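Local coordinates for protein thin, isoform D (Drosophila melanogaster, PDB 6XG7) that probably acts, as a whole protein, as a zinc-binding ubiquitin-protein transferase, and here contributes its NHL-repeat beta-propeller, a probable protein-binding domain, at residues G238-D243 against E284-M289; R49-G54 against N293-D298; P55-V60 against M289-I294. All coordinates share one frame; numbering follows the deposited sequence.

Interaction 1 of 3, residues G238-D243 against E284-M289; sequences GVAVDD and EGVAIM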
loop_
_atom_site.group_PDB
_atom_site.type_symbol
_atom_site.label_atom_id
_atom_site.label_comp_id
_atom_site.label_asym_id
_atom_site.label_seq_id
_atom_site.Cartn_x
_atom_site.Cartn_y
_atom_site.Cartn_z
ATOM N N GLY A 238 -5.247 2.638 -0.003
ATOM C CA GLY A 238 -4.553 1.388 -0.256
ATOM C C GLY A 238 -5.140 0.597 -1.413
ATOM O O GLY A 238 -6.351 0.578 -1.642
ATOM N N VAL A 239 -4.253 -0.059 -2.152
ATOM C CA VAL A 239 -4.646 -1.009 -3.180
ATOM C C VAL A 239 -3.784 -2.256 -3.054
ATOM O O VAL A 239 -2.608 -2.195 -2.683
ATOM C CB VAL A 239 -4.572 -0.457 -4.621
ATOM C CG1 VAL A 239 -5.600 0.605 -4.855
ATOM C CG2 VAL A 239 -3.178 0.046 -4.960
ATOM N N ALA A 240 -4.382 -3.401 -3.378
ATOM C CA ALA A 240 -3.655 -4.658 -3.394
ATOM C C ALA A 240 -4.233 -5.527 -4.496
ATOM O O ALA A 240 -5.348 -5.297 -4.975
ATOM C CB ALA A 240 -3.762 -5.396 -2.055
ATOM N N VAL A 241 -3.468 -6.528 -4.899
ATOM C CA VAL A 241 -3.890 -7.471 -5.926
ATOM C C VAL A 241 -3.493 -8.868 -5.472
ATOM O O VAL A 241 -2.412 -9.055 -4.906
ATOM C CB VAL A 241 -3.267 -7.087 -7.291
ATOM C CG1 VAL A 241 -1.745 -7.255 -7.292
ATOM C CG2 VAL A 241 -3.911 -7.860 -8.422
ATOM N N ASP A 242 -4.369 -9.858 -5.705
ATOM C CA ASP A 242 -4.041 -11.241 -5.379
ATOM C C ASP A 242 -3.415 -11.930 -6.594
ATOM O O ASP A 242 -3.185 -11.323 -7.638
ATOM C CB ASP A 242 -5.227 -11.991 -4.772
ATOM C CG ASP A 242 -6.217 -12.509 -5.785
ATOM O OD1 ASP A 242 -6.052 -12.344 -7.014
ATOM O OD2 ASP A 242 -7.211 -13.112 -5.320
ATOM N N ASP A 243 -3.093 -13.209 -6.443
ATOM C CA ASP A 243 -2.332 -13.901 -7.476
ATOM C C ASP A 243 -3.104 -14.099 -8.769
ATOM O O ASP A 243 -2.482 -14.315 -9.808
ATOM C CB ASP A 243 -1.846 -15.247 -6.953
ATOM C CG ASP A 243 -0.663 -15.105 -6.021
ATOM O OD1 ASP A 243 0.148 -14.171 -6.216
ATOM O OD2 ASP A 243 -0.548 -15.913 -5.087
ATOM N N GLU A 284 -5.895 3.384 5.222
ATOM C CA GLU A 284 -4.632 3.594 4.529
ATOM C C GLU A 284 -4.311 2.347 3.712
ATOM O O GLU A 284 -5.011 2.052 2.744
ATOM C CB GLU A 284 -3.552 3.963 5.546
ATOM C CG GLU A 284 -3.717 5.359 6.124
ATOM C CD GLU A 284 -3.236 6.462 5.188
ATOM O OE1 GLU A 284 -2.773 6.184 4.060
ATOM O OE2 GLU A 284 -3.311 7.641 5.594
ATOM N N GLY A 285 -3.275 1.604 4.090
ATOM C CA GLY A 285 -2.856 0.461 3.307
ATOM C C GLY A 285 -3.807 -0.723 3.395
ATOM O O GLY A 285 -4.600 -0.879 4.332
ATOM N N VAL A 286 -3.693 -1.603 2.396
ATOM C CA VAL A 286 -4.434 -2.856 2.342
ATOM C C VAL A 286 -3.480 -3.902 1.788
ATOM O O VAL A 286 -2.561 -3.585 1.026
ATOM C CB VAL A 286 -5.729 -2.723 1.501
ATOM C CG1 VAL A 286 -5.412 -2.461 0.067
ATOM C CG2 VAL A 286 -6.642 -3.938 1.648
ATOM N N ALA A 287 -3.671 -5.151 2.203
ATOM C CA ALA A 287 -2.855 -6.256 1.713
ATOM C C ALA A 287 -3.673 -7.542 1.785
ATOM O O ALA A 287 -4.724 -7.590 2.424
ATOM C CB ALA A 287 -1.541 -6.376 2.514
ATOM N N ILE A 288 -3.183 -8.585 1.115
ATOM C CA ILE A 288 -3.904 -9.851 0.983
ATOM C C ILE A 288 -2.954 -11.010 1.289
ATOM O O ILE A 288 -1.872 -11.106 0.701
ATOM C CB ILE A 288 -4.572 -9.962 -0.412
ATOM C CG1 ILE A 288 -5.395 -11.235 -0.580
ATOM C CG2 ILE A 288 -3.576 -9.843 -1.540
ATOM C CD1 ILE A 288 -6.635 -11.260 0.235
ATOM N N MET A 289 -3.340 -11.861 2.241
ATOM C CA MET A 289 -2.566 -13.055 2.561
ATOM C C MET A 289 -2.830 -14.142 1.526
ATOM O O MET A 289 -3.800 -14.098 0.770
ATOM C CB MET A 289 -2.964 -13.631 3.922
ATOM C CG MET A 289 -2.515 -12.848 5.153
ATOM S SD MET A 289 -3.013 -13.655 6.693
ATOM C CE MET A 289 -2.416 -12.516 7.918
#
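In the six-bladed NHL beta-propeller, Gly-238 and Val-286 meet where the innermost strands of two successive blades run side by side near the centre of the chain. Strands 239-241 and 284-288 head the same way, 10° apart, with axes 5.6 Å from each other at closest, yet they do not pair as a regular sheet. One backbone bond spans the gap, from Gly-238 N to Glu-284 O at 2.8 Å, and it is weak because the N-H is badly bent from the acceptor. The chains are nearest at this end, and a CB on Gly-238 would run into the Glu-284 carbonyl oxygen.

Beyond that point the strands part and side chains fill the seam. Val-286 places CG1 in the crowded position between its backbone N and carbonyl carbon (chi1 66°), and this methyl presses on the peptide joining Gly-238 to Val-239, 3.4 Å from Gly-238 C. Ala-240 answers from the other strand: its CB reaches over the backbone, 4.0 Å from Ala-287 CA, and also touches Val-286 CG1.

The acidic groups at the two ends of the seam find their partners in other parts of the chain. Glu-284 OE2 forms salt bridges with Arg-49, Arg-237 and Arg-299, and OE1 is hydrogen-bonded to Tyr-191 OH, a cluster likely to keep the carboxylate ionised, while Asp-242 OD2 is hydrogen-bonded to the Tyr-25 hydroxyl. Where 238-243 leaves its strand, the CG2 branch of Ile-288 lies 3.6 Å from Val-241 O and 4.2 Å from Asp-242 CB.

Interaction 2 of 3, residues R49-G54 against N293-D298; sequences RGLAVG and NILVCD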
loop_
_atom_site.group_PDB
_atom_site.type_symbol
_atom_site.label_atom_id
_atom_site.label_comp_id
_atom_site.label_asym_id
_atom_site.label_seq_id
_atom_site.Cartn_x
_atom_site.Cartn_y
_atom_site.Cartn_z
ATOM N N ARG A 49 0.160 3.405 8.397
ATOM C CA ARG A 49 -0.160 3.729 7.011
ATOM C C ARG A 49 -0.047 2.501 6.123
ATOM O O ARG A 49 -1.029 1.767 5.956
ATOM C CB ARG A 49 0.667 4.927 6.539
ATOM C CG ARG A 49 0.305 6.192 7.317
ATOM C CD ARG A 49 0.771 7.441 6.625
ATOM N NE ARG A 49 0.673 8.630 7.473
ATOM C CZ ARG A 49 -0.288 9.554 7.407
ATOM N NH1 ARG A 49 -1.289 9.454 6.531
ATOM N NH2 ARG A 49 -0.244 10.591 8.239
ATOM N N GLY A 50 1.131 2.265 5.549
ATOM C CA GLY A 50 1.300 1.134 4.668
ATOM C C GLY A 50 1.236 -0.195 5.393
ATOM O O GLY A 50 1.529 -0.317 6.580
ATOM N N LEU A 51 0.847 -1.210 4.637
ATOM C CA LEU A 51 0.742 -2.576 5.108
ATOM C C LEU A 51 1.252 -3.507 4.019
ATOM O O LEU A 51 1.053 -3.259 2.834
ATOM C CB LEU A 51 -0.754 -2.847 5.325
ATOM C CG LEU A 51 -1.288 -4.022 6.093
ATOM C CD1 LEU A 51 -0.623 -4.107 7.448
ATOM C CD2 LEU A 51 -2.797 -3.828 6.214
ATOM N N ALA A 52 1.870 -4.607 4.426
ATOM C CA ALA A 52 2.316 -5.593 3.462
ATOM C C ALA A 52 2.221 -6.966 4.090
ATOM O O ALA A 52 2.206 -7.096 5.310
ATOM C CB ALA A 52 3.760 -5.333 3.028
ATOM N N VAL A 53 2.203 -7.996 3.244
ATOM C CA VAL A 53 2.336 -9.377 3.694
ATOM C C VAL A 53 3.730 -9.871 3.328
ATOM O O VAL A 53 4.188 -9.687 2.193
ATOM C CB VAL A 53 1.227 -10.282 3.128
ATOM C CG1 VAL A 53 1.473 -11.744 3.485
ATOM C CG2 VAL A 53 -0.096 -9.857 3.708
ATOM N N GLY A 54 4.408 -10.462 4.297
ATOM C CA GLY A 54 5.730 -11.002 4.093
ATOM C C GLY A 54 5.703 -12.514 4.097
ATOM O O GLY A 54 4.637 -13.134 4.083
ATOM N N ASN A 293 -7.114 -13.871 3.367
ATOM C CA ASN A 293 -7.395 -12.921 4.436
ATOM C C ASN A 293 -6.972 -11.531 3.973
ATOM O O ASN A 293 -5.842 -11.343 3.504
ATOM C CB ASN A 293 -6.642 -13.308 5.706
ATOM C CG ASN A 293 -7.236 -14.520 6.404
ATOM O OD1 ASN A 293 -8.256 -15.072 5.992
ATOM N ND2 ASN A 293 -6.576 -14.950 7.458
ATOM N N ILE A 294 -7.874 -10.557 4.119
ATOM C CA ILE A 294 -7.645 -9.175 3.724
ATOM C C ILE A 294 -7.231 -8.405 4.971
ATOM O O ILE A 294 -7.919 -8.461 5.999
ATOM C CB ILE A 294 -8.920 -8.565 3.122
ATOM C CG1 ILE A 294 -9.377 -9.347 1.899
ATOM C CG2 ILE A 294 -8.691 -7.096 2.758
ATOM C CD1 ILE A 294 -10.786 -8.975 1.467
ATOM N N LEU A 295 -6.116 -7.686 4.882
ATOM C CA LEU A 295 -5.578 -6.882 5.970
ATOM C C LEU A 295 -5.794 -5.419 5.619
ATOM O O LEU A 295 -5.500 -5.006 4.496
ATOM C CB LEU A 295 -4.064 -7.088 6.128
ATOM C CG LEU A 295 -3.383 -8.428 6.249
ATOM C CD1 LEU A 295 -3.695 -9.300 5.108
ATOM C CD2 LEU A 295 -1.890 -8.166 6.328
ATOM N N VAL A 296 -6.222 -4.632 6.597
ATOM C CA VAL A 296 -6.626 -3.243 6.390
ATOM C C VAL A 296 -6.024 -2.381 7.501
ATOM O O VAL A 296 -6.183 -2.695 8.683
ATOM C CB VAL A 296 -8.176 -3.180 6.412
ATOM C CG1 VAL A 296 -8.694 -1.797 6.197
ATOM C CG2 VAL A 296 -8.793 -4.156 5.370
ATOM N N CYS A 297 -5.336 -1.347 7.126
ATOM C CA CYS A 297 -4.866 -0.363 8.127
ATOM C C CYS A 297 -5.878 0.829 8.310
ATOM O O CYS A 297 -6.417 1.548 7.367
ATOM C CB CYS A 297 -3.610 0.243 7.570
ATOM S SG CYS A 297 -3.067 1.449 8.763
ATOM N N ASP A 298 -6.413 0.918 9.535
ATOM C CA ASP A 298 -7.431 1.899 9.929
ATOM C C ASP A 298 -6.682 2.956 10.740
ATOM O O ASP A 298 -6.580 2.870 11.957
ATOM C CB ASP A 298 -8.527 1.126 10.753
ATOM C CG ASP A 298 -9.742 1.969 11.104
ATOM O OD1 ASP A 298 -9.917 3.064 10.553
ATOM O OD2 ASP A 298 -10.526 1.489 11.952
#
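Leu-51 drives its CD2 methyl onto the backbone of Leu-295, 3.4 Å from Leu-295 O, and the same methyl lies 3.5 Å from Leu-295 CB. With Leu-51 CG anti to the backbone N (chi1 -166°), the branch point itself comes to 4.1 Å from Leu-295 CB. Leu-295 replies with its own branches: CD2 comes to 3.6 Å from Val-53 CG2, and CD1 follows at 3.9 Å from that same methyl, the two side chains crossing at about a right angle. At the far end, Cys-297 CB sits 3.4 Å from Arg-49 O.

No hydrogen bond links the two segments. Strand 51-54 is the inner strand of the first propeller blade and 294-298 the second strand of the last, so their sheets pack face against face where the ring closes, with strand axes 7.8 Å apart. Closure also runs through the outer edge of that last blade, where strand 33-36 from the N-terminal end pairs with 303-306.

A second shell holds the leucines in place. Ile-59 touches both Leu-51 and Leu-295, Val-61 backs Leu-51, and Met-289 lies against Leu-295. Pro-48 packs on Cys-297, and the Arg-49 backbone is hydrogen-bonded to Gly-285 of the neighbouring inner strand.

Interaction 3 of 3, residues P55-V60 against M289-I294; sequences PDNSIV and MSNGNI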
loop_
_atom_site.group_PDB
_atom_site.type_symbol
_atom_site.label_atom_id
_atom_site.label_comp_id
_atom_site.label_asym_id
_atom_site.label_seq_id
_atom_site.Cartn_x
_atom_site.Cartn_y
_atom_site.Cartn_z
ATOM N N PRO A 55 6.885 -13.138 4.112
ATOM C CA PRO A 55 6.955 -14.604 4.122
ATOM C C PRO A 55 6.104 -15.192 5.235
ATOM O O PRO A 55 5.985 -14.625 6.324
ATOM C CB PRO A 55 8.442 -14.890 4.383
ATOM C CG PRO A 55 9.155 -13.675 3.996
ATOM C CD PRO A 55 8.217 -12.518 4.162
ATOM N N ASP A 56 5.525 -16.357 4.965
ATOM C CA ASP A 56 4.778 -17.079 5.986
ATOM C C ASP A 56 3.551 -16.290 6.456
ATOM O O ASP A 56 3.110 -16.417 7.598
ATOM C CB ASP A 56 5.710 -17.436 7.145
ATOM C CG ASP A 56 5.225 -18.601 7.940
ATOM O OD1 ASP A 56 4.356 -19.355 7.448
ATOM O OD2 ASP A 56 5.732 -18.754 9.068
ATOM N N ASN A 57 2.984 -15.469 5.566
ATOM C CA ASN A 57 1.812 -14.636 5.859
ATOM C C ASN A 57 2.051 -13.715 7.047
ATOM O O ASN A 57 1.147 -13.439 7.840
ATOM C CB ASN A 57 0.535 -15.465 6.018
ATOM C CG ASN A 57 -0.029 -15.914 4.684
ATOM O OD1 ASN A 57 0.083 -15.212 3.683
ATOM N ND2 ASN A 57 -0.634 -17.080 4.666
ATOM N N SER A 58 3.267 -13.196 7.141
ATOM C CA SER A 58 3.539 -12.203 8.161
ATOM C C SER A 58 2.850 -10.894 7.802
ATOM O O SER A 58 2.602 -10.598 6.629
ATOM C CB SER A 58 5.038 -11.986 8.283
ATOM O OG SER A 58 5.540 -11.527 7.049
ATOM N N ILE A 59 2.527 -10.125 8.836
ATOM C CA ILE A 59 1.823 -8.854 8.719
ATOM C C ILE A 59 2.834 -7.759 9.013
ATOM O O ILE A 59 3.384 -7.689 10.121
ATOM C CB ILE A 59 0.652 -8.777 9.713
ATOM C CG1 ILE A 59 -0.349 -9.892 9.431
ATOM C CG2 ILE A 59 0.001 -7.394 9.672
ATOM C CD1 ILE A 59 -1.435 -10.045 10.501
ATOM N N VAL A 60 3.079 -6.903 8.027
ATOM C CA VAL A 60 4.135 -5.909 8.077
ATOM C C VAL A 60 3.480 -4.531 8.044
ATOM O O VAL A 60 2.754 -4.212 7.095
ATOM C CB VAL A 60 5.099 -6.102 6.894
ATOM C CG1 VAL A 60 6.194 -5.056 6.920
ATOM C CG2 VAL A 60 5.663 -7.532 6.903
ATOM N N MET A 289 -3.340 -11.861 2.241
ATOM C CA MET A 289 -2.566 -13.055 2.561
ATOM C C MET A 289 -2.830 -14.142 1.526
ATOM O O MET A 289 -3.800 -14.098 0.770
ATOM C CB MET A 289 -2.964 -13.631 3.922
ATOM C CG MET A 289 -2.515 -12.848 5.153
ATOM S SD MET A 289 -3.013 -13.655 6.693
ATOM C CE MET A 289 -2.416 -12.516 7.918
ATOM N N SER A 290 -1.977 -15.166 1.543
ATOM C CA SER A 290 -2.083 -16.246 0.568
ATOM C C SER A 290 -3.374 -17.035 0.711
ATOM O O SER A 290 -3.775 -17.713 -0.237
ATOM C CB SER A 290 -0.888 -17.194 0.701
ATOM O OG SER A 290 -0.935 -17.904 1.927
ATOM N N ASN A 291 -4.024 -16.987 1.868
ATOM C CA ASN A 291 -5.270 -17.710 2.097
ATOM C C ASN A 291 -6.499 -16.840 1.867
ATOM O O ASN A 291 -7.624 -17.267 2.165
ATOM C CB ASN A 291 -5.292 -18.263 3.521
ATOM C CG ASN A 291 -5.123 -17.174 4.564
ATOM O OD1 ASN A 291 -5.305 -15.989 4.287
ATOM N ND2 ASN A 291 -4.779 -17.576 5.774
ATOM N N GLY A 292 -6.316 -15.628 1.360
ATOM C CA GLY A 292 -7.430 -14.751 1.097
ATOM C C GLY A 292 -7.827 -13.844 2.242
ATOM O O GLY A 292 -8.783 -13.084 2.095
ATOM N N ASN A 293 -7.114 -13.871 3.367
ATOM C CA ASN A 293 -7.395 -12.921 4.436
ATOM C C ASN A 293 -6.972 -11.531 3.973
ATOM O O ASN A 293 -5.842 -11.343 3.504
ATOM C CB ASN A 293 -6.642 -13.308 5.706
ATOM C CG ASN A 293 -7.236 -14.520 6.404
ATOM O OD1 ASN A 293 -8.256 -15.072 5.992
ATOM N ND2 ASN A 293 -6.576 -14.950 7.458
ATOM N N ILE A 294 -7.874 -10.557 4.119
ATOM C CA ILE A 294 -7.645 -9.175 3.724
ATOM C C ILE A 294 -7.231 -8.405 4.971
ATOM O O ILE A 294 -7.919 -8.461 5.999
ATOM C CB ILE A 294 -8.920 -8.565 3.122
ATOM C CG1 ILE A 294 -9.377 -9.347 1.899
ATOM C CG2 ILE A 294 -8.691 -7.096 2.758
ATOM C CD1 ILE A 294 -10.786 -8.975 1.467
#
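Asn-57 ND2 donates to Ser-290 OG at 2.9 Å, with the hydroxyl oxygen only 14° out of the amide plane. The other arm of the same amide, Asn-57 OD1, accepts from Ser-290 N at 3.0 Å; this bond is almost straight at the hydrogen (176°), although the donor is tilted from the carbonyl plane. One flat side chain thus grips both the backbone and the side chain of a single serine, and the two bonds together fix the rotation of the amide.

Beside this polar pair runs Met-289. Its CB lies 3.4 Å from Asn-57 OD1, and SD passes 4.0 Å from Asn-57 CB. The chain is extended beyond CG, which carries the methyl inward to Ile-59, with CE 3.7 Å from Ile-59 CG1. The buried Asn-57 O, which has no hydrogen-bonding partner, lies near that methyl as well.

The contact joins two hairpin connections at the junction of the first and last blades of the propeller. On one side Asn-57 and Ser-58 face Gly-54 in a G1 beta bulge; on the other, Met-289 to Gly-292 form a type I turn closed by Gly-292 N to Met-289 O. An alanine in place of Asn-57 would probably leave Ser-290 N without its acceptor, the serine hydroxyl without its amide donor and Met-289 CB without its contact to OD1, weakening the link between the two turns. Overlapping the end of the type I turn is an Asx turn, in which Asn-291 OD1 accepts from Asn-293 N at 2.9 Å.

Overall arrangement
All three contacts involve the last blade of the propeller. Interaction 1 joins its inner strand to that of the preceding blade, whereas interactions 2 and 3 join it to the first blade and so close the ring. Interactions 1 and 2 are buried near the chain centre and rely mainly on methyl groups against backbone and against one another; interaction 3 lies farther out, partly exposed, and there amide and hydroxyl groups join an apolar methionine contact. Interactions 1 and 2 are coupled within one sheet, Ala-287 O lying 2.8 Å from Leu-295 N in a probable hydrogen bond. Interactions 2 and 3 hold consecutive parts of the same two hairpins, and Met-289 belongs to interactions 1 and 3.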